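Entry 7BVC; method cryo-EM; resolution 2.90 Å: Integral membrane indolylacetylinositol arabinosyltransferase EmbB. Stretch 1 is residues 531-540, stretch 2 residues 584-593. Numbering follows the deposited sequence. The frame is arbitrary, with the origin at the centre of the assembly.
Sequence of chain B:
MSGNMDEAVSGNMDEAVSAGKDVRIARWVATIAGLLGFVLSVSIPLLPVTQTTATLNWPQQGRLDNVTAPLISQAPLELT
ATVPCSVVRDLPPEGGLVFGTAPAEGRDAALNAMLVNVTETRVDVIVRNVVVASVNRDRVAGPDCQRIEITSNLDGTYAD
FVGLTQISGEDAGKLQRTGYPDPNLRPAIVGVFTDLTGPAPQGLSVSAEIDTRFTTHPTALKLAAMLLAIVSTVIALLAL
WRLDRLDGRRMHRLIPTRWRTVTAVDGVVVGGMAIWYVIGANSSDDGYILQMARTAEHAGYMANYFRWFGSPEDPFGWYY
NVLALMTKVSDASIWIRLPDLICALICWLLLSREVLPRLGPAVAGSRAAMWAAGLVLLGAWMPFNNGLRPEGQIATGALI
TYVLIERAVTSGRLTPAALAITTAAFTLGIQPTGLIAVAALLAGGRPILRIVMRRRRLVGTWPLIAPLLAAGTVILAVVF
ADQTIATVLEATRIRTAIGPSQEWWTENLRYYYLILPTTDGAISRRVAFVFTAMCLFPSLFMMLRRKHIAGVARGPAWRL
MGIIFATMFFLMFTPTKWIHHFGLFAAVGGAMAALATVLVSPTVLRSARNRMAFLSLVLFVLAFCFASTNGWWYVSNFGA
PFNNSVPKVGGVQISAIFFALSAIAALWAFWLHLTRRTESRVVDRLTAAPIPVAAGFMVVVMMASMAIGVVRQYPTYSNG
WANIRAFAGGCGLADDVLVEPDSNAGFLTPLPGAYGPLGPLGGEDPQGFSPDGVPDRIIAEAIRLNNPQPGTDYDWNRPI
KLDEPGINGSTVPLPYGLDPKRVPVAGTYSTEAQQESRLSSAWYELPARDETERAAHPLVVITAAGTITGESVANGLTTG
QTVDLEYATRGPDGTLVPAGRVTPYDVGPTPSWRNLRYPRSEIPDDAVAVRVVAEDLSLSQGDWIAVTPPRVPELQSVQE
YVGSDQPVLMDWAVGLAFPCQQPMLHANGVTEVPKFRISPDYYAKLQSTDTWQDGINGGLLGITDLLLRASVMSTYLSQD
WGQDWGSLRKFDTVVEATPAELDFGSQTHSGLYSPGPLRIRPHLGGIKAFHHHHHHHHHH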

# COMPACT_ATOMS: atom_id res chain seq x y z
N PHE B 531 -13.03 2.74 19.10
CA PHE B 531 -13.94 3.04 20.19
C PHE B 531 -14.98 4.08 19.82
O PHE B 531 -15.83 4.40 20.65
N THR B 532 -14.92 4.61 18.60
CA THR B 532 -15.98 5.44 18.05
C THR B 532 -16.95 4.64 17.21
O THR B 532 -18.17 4.74 17.39
N ALA B 533 -16.44 3.81 16.30
CA ALA B 533 -17.32 3.01 15.45
C ALA B 533 -18.08 1.96 16.26
O ALA B 533 -19.28 1.74 16.05
N MET B 534 -17.38 1.29 17.19
CA MET B 534 -18.00 0.24 17.99
C MET B 534 -19.10 0.78 18.88
O MET B 534 -20.04 0.05 19.22
N CYS B 535 -19.02 2.05 19.29
CA CYS B 535 -20.08 2.66 20.07
C CYS B 535 -21.12 3.37 19.22
O CYS B 535 -22.22 3.64 19.70
N LEU B 536 -20.79 3.67 17.96
CA LEU B 536 -21.72 4.37 17.09
C LEU B 536 -22.70 3.44 16.38
O LEU B 536 -23.89 3.77 16.27
N PHE B 537 -22.24 2.28 15.91
CA PHE B 537 -23.14 1.51 15.05
C PHE B 537 -24.23 0.75 15.81
O PHE B 537 -25.41 0.84 15.44
N PRO B 538 -23.90 -0.01 16.87
CA PRO B 538 -24.98 -0.67 17.63
C PRO B 538 -25.95 0.32 18.25
O PRO B 538 -27.15 0.02 18.36
N SER B 539 -25.48 1.49 18.67
CA SER B 539 -26.39 2.50 19.20
C SER B 539 -27.35 2.99 18.13
O SER B 539 -28.52 3.24 18.42
N LEU B 540 -26.89 3.11 16.88
CA LEU B 540 -27.78 3.46 15.78
C LEU B 540 -28.83 2.38 15.57
O LEU B 540 -30.03 2.67 15.45
N LEU B 584 -9.65 14.18 15.18
CA LEU B 584 -10.83 15.03 15.14
C LEU B 584 -11.99 14.42 15.92
O LEU B 584 -12.93 15.15 16.27
N PHE B 585 -11.94 13.13 16.21
CA PHE B 585 -13.02 12.44 16.90
C PHE B 585 -12.86 12.46 18.41
O PHE B 585 -13.66 11.83 19.11
N ALA B 586 -11.87 13.19 18.94
CA ALA B 586 -11.54 13.12 20.36
C ALA B 586 -12.75 13.41 21.24
O ALA B 586 -12.96 12.74 22.26
N ALA B 587 -13.55 14.41 20.88
CA ALA B 587 -14.69 14.79 21.70
C ALA B 587 -15.97 14.05 21.31
O ALA B 587 -16.76 13.66 22.18
N VAL B 588 -16.19 13.84 20.01
CA VAL B 588 -17.44 13.21 19.58
C VAL B 588 -17.45 11.73 19.97
O VAL B 588 -18.51 11.19 20.32
N GLY B 589 -16.30 11.05 19.95
CA GLY B 589 -16.26 9.70 20.46
C GLY B 589 -16.47 9.59 21.95
O GLY B 589 -17.11 8.64 22.41
N GLY B 590 -15.96 10.56 22.72
CA GLY B 590 -16.21 10.59 24.14
C GLY B 590 -17.67 10.84 24.45
O GLY B 590 -18.19 10.34 25.45
N ALA B 591 -18.33 11.63 23.61
CA ALA B 591 -19.76 11.86 23.78
C ALA B 591 -20.61 10.70 23.29
O ALA B 591 -21.73 10.52 23.78
N MET B 592 -20.11 9.90 22.35
CA MET B 592 -20.85 8.75 21.87
C MET B 592 -20.70 7.54 22.79
O MET B 592 -21.64 6.75 22.93
N ALA B 593 -19.53 7.39 23.42
CA ALA B 593 -19.34 6.30 24.37
C ALA B 593 -20.25 6.46 25.58
O ALA B 593 -20.76 5.45 26.10

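The most striking feature of this contact is a glycine at the point where the two backbones come nearest: the CA atoms of Thr532 and Gly589 lie only 4.9 Å apart, and a CB modelled on the glycine would fall 2.8 Å from Thr532 OG1, a clash. This illustrates a general principle of membrane helix packing, that a residue without a side chain admits its neighbour closely. Thr532, in the m rotamer, has OG1 3.9 Å from Gly589 CA and 4.2 Å from Phe585 CB; this hydroxyl is hydrogen-bonded elsewhere in the structure, and no hydrogen bond links the two stretches.

The helix axes cross at 44°, and farther along larger side chains fill the interval. Met592 points toward stretch 1 and gives up the most surface. With chi1 t, chi2 p and chi3 off the wells at -123°, it places CG 4.4 Å from Cys535 CB, SD 4.1 Å from Leu536 CD1 and CE 3.2 Å from Ser539 OG. Leu536 meets it in a t, p conformation. Ser539, in the p rotamer, turns its hydroxyl back to its own helix, where OG lies 2.9 Å from Cys535 O and 2.8 Å from Leu536 O. Cys535, an m rotamer pointing toward stretch 2, completes the apolar packing, its SG 4.3 Å from Ala593 CB; a cardiolipin also touches this region.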

# COMPACT_ATOMS: atom_id res chain seq x y z
CB PHE B 531 -13.14 3.51 21.41
CG PHE B 531 -12.64 2.38 22.27
CD1 PHE B 531 -11.59 1.59 21.85
CD2 PHE B 531 -13.22 2.12 23.50
CE1 PHE B 531 -11.12 0.56 22.63
CE2 PHE B 531 -12.76 1.08 24.29
CZ PHE B 531 -11.70 0.30 23.85
CB THR B 532 -15.39 6.58 17.22
OG1 THR B 532 -14.39 7.27 17.98
CG2 THR B 532 -16.47 7.57 16.82
CB ALA B 533 -16.52 2.35 14.33
CB MET B 534 -16.92 -0.45 18.84
CG MET B 534 -17.43 -1.55 19.75
SD MET B 534 -17.44 -1.05 21.48
CE MET B 534 -15.71 -0.70 21.74
CB CYS B 535 -19.48 3.65 21.08
SG CYS B 535 -18.20 2.94 22.13
CB LEU B 536 -20.94 5.18 16.04
CG LEU B 536 -21.74 5.73 14.86
CD1 LEU B 536 -22.69 6.82 15.32
CD2 LEU B 536 -20.80 6.25 13.78
CB PHE B 537 -22.34 0.56 14.15
CG PHE B 537 -21.61 1.25 13.04
CD1 PHE B 537 -22.30 1.79 11.97
CD2 PHE B 537 -20.23 1.36 13.06
CE1 PHE B 537 -21.63 2.43 10.95
CE2 PHE B 537 -19.55 2.00 12.04
CZ PHE B 537 -20.25 2.54 10.99
CB PRO B 538 -24.23 -1.48 18.69
CG PRO B 538 -22.86 -0.98 18.69
CD PRO B 538 -22.58 -0.48 17.32
CB SER B 539 -25.60 3.66 19.79
OG SER B 539 -24.87 4.34 18.78
CB LEU B 540 -26.98 3.68 14.51
CG LEU B 540 -27.80 4.01 13.26
CD1 LEU B 540 -28.53 5.33 13.43
CD2 LEU B 540 -26.91 4.03 12.03
CB LEU B 584 -11.26 15.26 13.69
CG LEU B 584 -10.26 16.01 12.82
CD1 LEU B 584 -10.74 16.04 11.38
CD2 LEU B 584 -10.06 17.41 13.35
CB PHE B 585 -13.10 10.98 16.43
CG PHE B 585 -13.51 10.84 14.99
CD1 PHE B 585 -14.77 11.23 14.57
CD2 PHE B 585 -12.63 10.32 14.06
CE1 PHE B 585 -15.14 11.10 13.24
CE2 PHE B 585 -13.00 10.19 12.73
CZ PHE B 585 -14.25 10.58 12.33
CB ALA B 586 -10.40 14.09 20.68
CB ALA B 587 -14.92 16.30 21.62
CB VAL B 588 -17.66 13.42 18.08
CG1 VAL B 588 -17.65 14.90 17.75
CG2 VAL B 588 -16.62 12.69 17.26
CB ALA B 591 -20.18 13.14 23.04
CB MET B 592 -20.39 8.38 20.46
CG MET B 592 -21.32 7.43 19.73
SD MET B 592 -22.81 8.24 19.13
CE MET B 592 -24.07 7.25 19.92
CB ALA B 593 -17.88 6.24 24.81